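Local coordinates for protein interferon gamma receptor 1 (Gallus gallus, PDB 4EQ3) that probably binds the cytokine interferon gamma at the cell surface as a receptor chain, the part described here being its two-domain extracellular portion, at residues P112-S117 with E207-W212; S149-F154 with K193-D198. All coordinates share one frame; numbering follows the deposited sequence.

Interaction 1: residues P112-S117 with E207-W212; sequences PKLNLS and EESCIW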
ATOM      1  N   PRO A 112       6.208  -6.132  -5.163  1.00 21.76           N
ATOM      2  CA  PRO A 112       6.703  -6.981  -4.082  1.00 21.04           C
ATOM      3  C   PRO A 112       8.216  -7.164  -4.186  1.00 23.81           C
ATOM      4  O   PRO A 112       8.796  -6.949  -5.248  1.00 23.19           O
ATOM      5  CB  PRO A 112       6.019  -8.315  -4.355  1.00 19.68           C
ATOM      6  CG  PRO A 112       5.807  -8.327  -5.823  1.00 22.97           C
ATOM      7  CD  PRO A 112       5.504  -6.907  -6.201  1.00 21.42           C
ATOM      8  N   LYS A 113       8.837  -7.568  -3.088  1.00 22.60           N
ATOM      9  CA  LYS A 113      10.237  -7.950  -3.093  1.00 25.38           C
ATOM     10  C   LYS A 113      10.307  -9.382  -3.600  1.00 27.64           C
ATOM     11  O   LYS A 113       9.569 -10.249  -3.135  1.00 26.79           O
ATOM     12  CB  LYS A 113      10.803  -7.842  -1.679  1.00 26.47           C
ATOM     13  CG  LYS A 113      12.289  -8.118  -1.567  1.00 33.37           C
ATOM     14  CD  LYS A 113      13.101  -7.131  -2.389  1.00 37.62           C
ATOM     15  CE  LYS A 113      14.604  -7.417  -2.272  1.00 44.58           C
ATOM     16  NZ  LYS A 113      15.431  -6.481  -3.104  1.00 51.67           N
ATOM     17  N   LEU A 114      11.175  -9.639  -4.570  1.00 25.66           N
ATOM     18  CA  LEU A 114      11.216 -10.959  -5.189  1.00 26.68           C
ATOM     19  C   LEU A 114      12.634 -11.498  -5.243  1.00 30.43           C
ATOM     20  O   LEU A 114      13.509 -10.875  -5.840  1.00 28.73           O
ATOM     21  CB  LEU A 114      10.638 -10.887  -6.603  1.00 27.05           C
ATOM     22  CG  LEU A 114      10.380 -12.213  -7.332  1.00 29.27           C
ATOM     23  CD1 LEU A 114       9.314 -12.047  -8.407  1.00 29.51           C
ATOM     24  CD2 LEU A 114      11.650 -12.811  -7.921  1.00 30.13           C
ATOM     25  N   ASN A 115      12.865 -12.652  -4.627  1.00 35.47           N
ATOM     26  CA  ASN A 115      14.172 -13.306  -4.735  1.00 36.11           C
ATOM     27  C   ASN A 115      14.118 -14.549  -5.615  1.00 35.62           C
ATOM     28  O   ASN A 115      13.196 -15.360  -5.510  1.00 32.95           O
ATOM     29  CB  ASN A 115      14.742 -13.669  -3.359  1.00 36.01           C
ATOM     30  CG  ASN A 115      16.188 -14.142  -3.441  1.00 46.34           C
ATOM     31  OD1 ASN A 115      16.536 -15.237  -2.979  1.00 46.10           O
ATOM     32  ND2 ASN A 115      17.038 -13.322  -4.059  1.00 45.86           N
ATOM     33  N   LEU A 116      15.132 -14.702  -6.460  1.00 32.16           N
ATOM     34  CA  LEU A 116      15.168 -15.762  -7.452  1.00 30.96           C
ATOM     35  C   LEU A 116      16.395 -16.639  -7.251  1.00 32.75           C
ATOM     36  O   LEU A 116      17.528 -16.149  -7.252  1.00 32.22           O
ATOM     37  CB  LEU A 116      15.211 -15.155  -8.853  1.00 31.71           C
ATOM     38  CG  LEU A 116      14.744 -16.021 -10.020  1.00 33.97           C
ATOM     39  CD1 LEU A 116      13.319 -16.487  -9.766  1.00 34.74           C
ATOM     40  CD2 LEU A 116      14.841 -15.255 -11.329  1.00 33.15           C
ATOM     41  N   SER A 117      16.159 -17.934  -7.082  1.00 24.31           N
ATOM     42  CA  SER A 117      17.227 -18.915  -6.930  1.00 24.59           C
ATOM     43  C   SER A 117      16.866 -20.157  -7.733  1.00 30.22           C
ATOM     44  O   SER A 117      15.809 -20.203  -8.379  1.00 29.89           O
ATOM     45  CB  SER A 117      17.426 -19.273  -5.452  1.00 27.45           C
ATOM     46  OG  SER A 117      16.227 -19.783  -4.880  1.00 25.49           O
ATOM     47  N   GLU A 207      10.117  -5.481 -10.790  1.00 36.45           N
ATOM     48  CA  GLU A 207      10.942  -5.544 -11.987  1.00 40.12           C
ATOM     49  C   GLU A 207      11.425  -6.978 -12.202  1.00 38.89           C
ATOM     50  O   GLU A 207      11.418  -7.787 -11.278  1.00 34.69           O
ATOM     51  CB  GLU A 207      12.094  -4.546 -11.947  1.00 42.19           C
ATOM     52  CG  GLU A 207      12.864  -4.508 -10.657  1.00 51.57           C
ATOM     53  CD  GLU A 207      13.993  -3.492 -10.706  1.00 62.35           C
ATOM     54  OE1 GLU A 207      14.814  -3.558 -11.659  1.00 60.99           O
ATOM     55  OE2 GLU A 207      14.053  -2.631  -9.797  1.00 64.26           O
ATOM     56  N   GLU A 208      11.796  -7.298 -13.437  1.00 33.68           N
ATOM     57  CA  GLU A 208      12.164  -8.656 -13.782  1.00 32.19           C
ATOM     58  C   GLU A 208      13.440  -9.079 -13.068  1.00 33.05           C
ATOM     59  O   GLU A 208      14.393  -8.301 -12.975  1.00 30.83           O
ATOM     60  CB  GLU A 208      12.353  -8.796 -15.291  1.00 34.69           C
ATOM     61  CG  GLU A 208      11.068  -8.967 -16.086  1.00 42.38           C
ATOM     62  CD  GLU A 208      11.308  -9.651 -17.424  1.00 45.19           C
ATOM     63  OE1 GLU A 208      12.444  -9.563 -17.947  1.00 47.52           O
ATOM     64  OE2 GLU A 208      10.369 -10.287 -17.947  1.00 53.48           O
ATOM     65  N   SER A 209      13.435 -10.305 -12.549  1.00 30.87           N
ATOM     66  CA  SER A 209      14.646 -10.972 -12.078  1.00 29.46           C
ATOM     67  C   SER A 209      14.933 -12.132 -13.014  1.00 32.03           C
ATOM     68  O   SER A 209      14.030 -12.895 -13.357  1.00 31.31           O
ATOM     69  CB  SER A 209      14.467 -11.499 -10.656  1.00 28.93           C
ATOM     70  OG  SER A 209      14.616 -10.466  -9.703  1.00 29.94           O
ATOM     71  N   CYS A 210      16.186 -12.271 -13.431  1.00 27.68           N
ATOM     72  CA  CYS A 210      16.534 -13.286 -14.415  1.00 28.53           C
ATOM     73  C   CYS A 210      17.560 -14.258 -13.831  1.00 29.60           C
ATOM     74  O   CYS A 210      18.315 -13.900 -12.926  1.00 25.60           O
ATOM     75  CB  CYS A 210      17.061 -12.629 -15.699  1.00 31.10           C
ATOM     76  SG  CYS A 210      15.858 -11.527 -16.552  1.00 32.65           S
ATOM     77  N   ILE A 211      17.568 -15.491 -14.332  1.00 26.95           N
ATOM     78  CA  ILE A 211      18.499 -16.497 -13.824  1.00 32.25           C
ATOM     79  C   ILE A 211      18.828 -17.549 -14.876  1.00 34.07           C
ATOM     80  O   ILE A 211      17.965 -17.945 -15.655  1.00 33.07           O
ATOM     81  CB  ILE A 211      17.951 -17.192 -12.564  1.00 29.05           C
ATOM     82  CG1 ILE A 211      19.030 -18.065 -11.929  1.00 30.13           C
ATOM     83  CG2 ILE A 211      16.728 -18.030 -12.897  1.00 27.86           C
ATOM     84  CD1 ILE A 211      18.540 -18.823 -10.722  1.00 29.23           C
ATOM     85  N   TRP A 212      20.081 -17.996 -14.899  1.00 37.98           N
ATOM     86  CA  TRP A 212      20.494 -19.009 -15.866  1.00 39.50           C
ATOM     87  C   TRP A 212      20.325 -20.427 -15.333  1.00 40.62           C
ATOM     88  O   TRP A 212      20.787 -20.737 -14.238  1.00 42.51           O
ATOM     89  CB  TRP A 212      21.942 -18.797 -16.312  1.00 45.99           C
ATOM     90  CG  TRP A 212      22.460 -19.936 -17.145  1.00 46.89           C
ATOM     91  CD1 TRP A 212      23.097 -21.059 -16.695  1.00 50.44           C
ATOM     92  CD2 TRP A 212      22.373 -20.068 -18.569  1.00 51.67           C
ATOM     93  NE1 TRP A 212      23.413 -21.880 -17.753  1.00 52.12           N
ATOM     94  CE2 TRP A 212      22.981 -21.292 -18.913  1.00 54.21           C
ATOM     95  CE3 TRP A 212      21.847 -19.265 -19.587  1.00 53.68           C
ATOM     96  CZ2 TRP A 212      23.073 -21.734 -20.232  1.00 55.51           C
ATOM     97  CZ3 TRP A 212      21.937 -19.706 -20.894  1.00 56.17           C
ATOM     98  CH2 TRP A 212      22.548 -20.929 -21.205  1.00 58.39           C
TER
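Leu116 reaches across to Ser209 and Ile211 chiefly through one methyl, CD2. It lies over the backbone of the facing strand, with Leu116 CD2 3.2 Å from Ser209 O. The same methyl also touches Ser209 CB and, 3.7 Å away, Ile211 CG2. Leucine suits the place because its branch lies two bonds out from the backbone, far enough to bridge two strands that share no hydrogen bond. Anti to the backbone N (chi1 -158°), CG of Leu116 lies beside the carbonyl carbon and comes within 4.0 Å of Ile211 CG2; the two side chains cross obliquely. Ile211 divides its two branches: CG2 meets Leu116, while Ile211 CD1 lies 3.7 Å from the backbone carbon C of Ser117, the residue after Leu116. Ser209, small and directed at the facing strand, lets both leucines close over it; Leu114 CD2 comes to 4.1 Å from Ser209 CB, a looser touch.

Strands 113-117 and 209-212 run nearly parallel, 6° apart, with their axes 7.4 Å from each other at closest approach. That spacing is too wide for pairing within a sheet and is bridged here by side chains. Each strand is positioned by its own sheet: Ser209 and Ile211 form backbone hydrogen bonds with Val190 and Tyr188 of strand 186-196, and Asn115 and Ser117 with Asp126 and Ile124 of strand 122-128. Cys210, directed away from the contact, forms a disulfide with Cys189. Leu116 and Ile211 both also touch Ile123, and Leu114 and Leu116 rest on Val190. The contact thus closes one margin of a fibronectin type III sandwich at its surface, joining edge strand 113-119 of the three-stranded sheet to edge strand 201-213 of the four-stranded one.

Interaction 2: residues S149-F154 with K193-D198; sequences SYSVIF and KGHFFD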
ATOM      1  N   SER A 149      -2.828 -12.867  -2.425  1.00 21.02           N
ATOM      2  CA  SER A 149      -2.161 -13.794  -3.328  1.00 23.82           C
ATOM      3  C   SER A 149      -1.148 -13.044  -4.190  1.00 24.42           C
ATOM      4  O   SER A 149      -1.172 -11.819  -4.280  1.00 23.28           O
ATOM      5  CB  SER A 149      -3.183 -14.528  -4.206  1.00 27.92           C
ATOM      6  OG  SER A 149      -3.884 -13.633  -5.058  1.00 25.92           O
ATOM      7  N   TYR A 150      -0.251 -13.780  -4.826  1.00 22.76           N
ATOM      8  CA  TYR A 150       0.669 -13.171  -5.767  1.00 22.56           C
ATOM      9  C   TYR A 150       0.539 -13.903  -7.081  1.00 24.52           C
ATOM     10  O   TYR A 150       0.395 -15.128  -7.102  1.00 25.08           O
ATOM     11  CB  TYR A 150       2.115 -13.240  -5.252  1.00 20.06           C
ATOM     12  CG  TYR A 150       2.383 -12.327  -4.081  1.00 18.80           C
ATOM     13  CD1 TYR A 150       2.274 -12.788  -2.775  1.00 21.51           C
ATOM     14  CD2 TYR A 150       2.741 -10.998  -4.278  1.00 21.04           C
ATOM     15  CE1 TYR A 150       2.512 -11.953  -1.695  1.00 21.45           C
ATOM     16  CE2 TYR A 150       2.982 -10.154  -3.203  1.00 18.72           C
ATOM     17  CZ  TYR A 150       2.861 -10.639  -1.917  1.00 17.32           C
ATOM     18  OH  TYR A 150       3.091  -9.809  -0.847  1.00 19.38           O
ATOM     19  N   SER A 151       0.557 -13.149  -8.173  1.00 22.84           N
ATOM     20  CA  SER A 151       0.618 -13.741  -9.495  1.00 27.29           C
ATOM     21  C   SER A 151       2.050 -13.590  -9.966  1.00 27.63           C
ATOM     22  O   SER A 151       2.664 -12.543  -9.769  1.00 27.91           O
ATOM     23  CB  SER A 151      -0.327 -13.032 -10.462  1.00 24.82           C
ATOM     24  OG  SER A 151      -0.023 -11.651 -10.506  1.00 26.60           O
ATOM     25  N   VAL A 152       2.577 -14.640 -10.580  1.00 27.76           N
ATOM     26  CA  VAL A 152       3.963 -14.659 -11.016  1.00 28.38           C
ATOM     27  C   VAL A 152       4.034 -14.992 -12.491  1.00 31.31           C
ATOM     28  O   VAL A 152       3.442 -15.969 -12.943  1.00 34.14           O
ATOM     29  CB  VAL A 152       4.757 -15.703 -10.227  1.00 26.66           C
ATOM     30  CG1 VAL A 152       6.210 -15.699 -10.653  1.00 32.36           C
ATOM     31  CG2 VAL A 152       4.633 -15.430  -8.747  1.00 26.03           C
ATOM     32  N   ILE A 153       4.752 -14.163 -13.241  1.00 29.60           N
ATOM     33  CA  ILE A 153       4.906 -14.360 -14.676  1.00 33.79           C
ATOM     34  C   ILE A 153       6.307 -14.857 -15.039  1.00 34.85           C
ATOM     35  O   ILE A 153       7.309 -14.190 -14.785  1.00 33.02           O
ATOM     36  CB  ILE A 153       4.585 -13.080 -15.462  1.00 33.91           C
ATOM     37  CG1 ILE A 153       3.131 -12.671 -15.231  1.00 39.66           C
ATOM     38  CG2 ILE A 153       4.835 -13.294 -16.938  1.00 43.12           C
ATOM     39  CD1 ILE A 153       2.701 -11.443 -16.011  1.00 44.43           C
ATOM     40  N   PHE A 154       6.352 -16.038 -15.642  1.00 46.02           N
ATOM     41  CA  PHE A 154       7.605 -16.694 -15.985  1.00 51.27           C
ATOM     42  C   PHE A 154       7.909 -16.494 -17.456  1.00 53.41           C
ATOM     43  O   PHE A 154       7.168 -16.971 -18.304  1.00 57.19           O
ATOM     44  CB  PHE A 154       7.482 -18.191 -15.709  1.00 54.50           C
ATOM     45  CG  PHE A 154       8.574 -18.737 -14.846  1.00 54.49           C
ATOM     46  CD1 PHE A 154       9.524 -19.596 -15.370  1.00 56.91           C
ATOM     47  CD2 PHE A 154       8.645 -18.392 -13.506  1.00 53.07           C
ATOM     48  CE1 PHE A 154      10.534 -20.105 -14.568  1.00 57.94           C
ATOM     49  CE2 PHE A 154       9.646 -18.895 -12.697  1.00 55.43           C
ATOM     50  CZ  PHE A 154      10.595 -19.753 -13.229  1.00 57.13           C
ATOM     51  N   LYS A 193       3.155  -9.737  -9.009  1.00 23.40           N
ATOM     52  CA  LYS A 193       2.254  -8.709  -8.502  1.00 24.21           C
ATOM     53  C   LYS A 193       1.447  -9.213  -7.306  1.00 23.94           C
ATOM     54  O   LYS A 193       1.065 -10.313  -7.278  1.00 24.53           O
ATOM     55  CB  LYS A 193       1.231  -8.316  -9.552  1.00 28.07           C
ATOM     56  CG  LYS A 193       1.646  -7.520 -10.661  1.00 29.65           C
ATOM     57  CD  LYS A 193       0.424  -6.988 -11.331  1.00 33.57           C
ATOM     58  CE  LYS A 193       0.087  -7.688 -12.524  1.00 36.23           C
ATOM     59  NZ  LYS A 193      -0.623  -6.858 -13.438  1.00 40.90           N
ATOM     60  N   GLY A 194       1.166  -8.370  -6.345  1.00 19.95           N
ATOM     61  CA  GLY A 194       0.262  -8.734  -5.267  1.00 20.03           C
ATOM     62  C   GLY A 194      -1.199  -8.613  -5.682  1.00 20.28           C
ATOM     63  O   GLY A 194      -1.553  -7.755  -6.497  1.00 19.30           O
ATOM     64  N   HIS A 195      -2.041  -9.487  -5.126  1.00 20.30           N
ATOM     65  CA  HIS A 195      -3.487  -9.462  -5.347  1.00 20.21           C
ATOM     66  C   HIS A 195      -4.185  -9.570  -3.995  1.00 22.01           C
ATOM     67  O   HIS A 195      -3.757 -10.338  -3.138  1.00 22.06           O
ATOM     68  CB  HIS A 195      -3.938 -10.653  -6.208  1.00 20.43           C
ATOM     69  CG  HIS A 195      -3.654 -10.503  -7.673  1.00 20.96           C
ATOM     70  ND1 HIS A 195      -2.412 -10.757  -8.224  1.00 26.29           N
ATOM     71  CD2 HIS A 195      -4.458 -10.162  -8.707  1.00 23.59           C
ATOM     72  CE1 HIS A 195      -2.464 -10.559  -9.530  1.00 24.18           C
ATOM     73  NE2 HIS A 195      -3.691 -10.191  -9.849  1.00 26.15           N
ATOM     74  N   PHE A 196      -5.251  -8.802  -3.798  1.00 18.90           N
ATOM     75  CA  PHE A 196      -6.133  -9.004  -2.653  1.00 21.89           C
ATOM     76  C   PHE A 196      -7.559  -9.247  -3.177  1.00 21.96           C
ATOM     77  O   PHE A 196      -8.063  -8.481  -4.000  1.00 21.76           O
ATOM     78  CB  PHE A 196      -6.108  -7.800  -1.699  1.00 21.00           C
ATOM     79  CG  PHE A 196      -4.844  -7.697  -0.851  1.00 19.63           C
ATOM     80  CD1 PHE A 196      -3.799  -6.873  -1.238  1.00 20.26           C
ATOM     81  CD2 PHE A 196      -4.730  -8.397   0.340  1.00 21.03           C
ATOM     82  CE1 PHE A 196      -2.642  -6.767  -0.462  1.00 21.04           C
ATOM     83  CE2 PHE A 196      -3.574  -8.295   1.131  1.00 22.69           C
ATOM     84  CZ  PHE A 196      -2.529  -7.479   0.722  1.00 20.93           C
ATOM     85  N   PHE A 197      -8.193 -10.318  -2.709  1.00 25.34           N
ATOM     86  CA  PHE A 197      -9.534 -10.685  -3.173  1.00 25.05           C
ATOM     87  C   PHE A 197      -9.551 -10.902  -4.677  1.00 28.41           C
ATOM     88  O   PHE A 197     -10.369 -10.307  -5.386  1.00 25.27           O
ATOM     89  CB  PHE A 197     -10.546  -9.595  -2.833  1.00 25.23           C
ATOM     90  CG  PHE A 197     -10.608  -9.257  -1.377  1.00 27.64           C
ATOM     91  CD1 PHE A 197     -11.391 -10.002  -0.512  1.00 27.47           C
ATOM     92  CD2 PHE A 197      -9.899  -8.185  -0.868  1.00 26.46           C
ATOM     93  CE1 PHE A 197     -11.445  -9.691   0.833  1.00 26.85           C
ATOM     94  CE2 PHE A 197      -9.967  -7.868   0.479  1.00 23.56           C
ATOM     95  CZ  PHE A 197     -10.739  -8.623   1.323  1.00 21.61           C
ATOM     96  N   ASP A 198      -8.654 -11.759  -5.157  1.00 28.16           N
ATOM     97  CA  ASP A 198      -8.466 -11.978  -6.588  1.00 31.36           C
ATOM     98  C   ASP A 198      -8.070 -10.689  -7.293  1.00 32.61           C
ATOM     99  O   ASP A 198      -6.877 -10.366  -7.386  1.00 29.63           O
ATOM    100  CB  ASP A 198      -9.712 -12.588  -7.237  1.00 35.62           C
ATOM    101  CG  ASP A 198     -10.068 -13.941  -6.650  1.00 40.87           C
ATOM    102  OD1 ASP A 198      -9.131 -14.712  -6.341  1.00 39.12           O
ATOM    103  OD2 ASP A 198     -11.281 -14.231  -6.493  1.00 43.92           O
TER
HETATM  104  O   HOH W   1      -5.994 -12.647  -3.971  1.00 36.85           O
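Ser149 and Ser151 pair with His195 and Lys193 through four backbone hydrogen bonds, joining neighbouring strands 148-156 and 186-196 in the four-stranded antiparallel sheet of a fibronectin type III domain. Ser149 N to His195 O is the straightest, with an N-H...O angle of 172°; the return bond, His195 N to Ser149 O, is short at 2.6 Å. Both donors of that pair are tilted from the carbonyl plane, whereas those of the Ser151-Lys193 pair lie in it, with Lys193 N 2.9 Å from Ser151 O. Between them lies the non-hydrogen-bonded pair Tyr150 and Gly194, whose CA atoms approach to 4.5 Å, and CA-H...O contacts from Tyr150 CA to Lys193 O and Gly194 CA to Ser149 O supplement the pairing.

Packing differs on the two faces. Tyr150 holds CG anti to the carbonyl carbon (chi1 -71°). Its ring atom CD2 lies 3.5 Å from Gly194 CA; glycine suits this place because a CB would sit tightly against the ring. The tyrosine OH is hydrogen-bonded to His129. On the other face, small serines stand beside longer neighbours, and Ser149 OG lies 3.2 Å from His195 CB.

One water hydrogen-bonds Ser149 OG and accepts from Asp198 N at 3.0 Å, linking the strand to the turn after 193-196. The chemistry implies a join held by backbone bonds: the face with Tyr150 is buried, the face with the serines, Lys193 and His195 partly exposed.

How the interactions relate
Interaction 2 is nested in the chain inside the loop that interaction 1 closes, and their centres lie about 15 Å apart. The two meet directly where Pro112 CB packs 3.7 Å from Tyr150 CE2, so the start of 112-117 rests on the inward-facing ring of 149-154. They also share a sheet, in which strand 186-196 is the neighbour of both 148-156 and 201-213. Interaction 2 is hydrogen-bonded pairing within that sheet, whereas interaction 1 joins its edge strand to the opposing sheet by van der Waals packing, without a hydrogen bond between the segments. One contact thus lies within a sheet, the other between the two sheets of one fibronectin type III domain of a probable cytokine receptor.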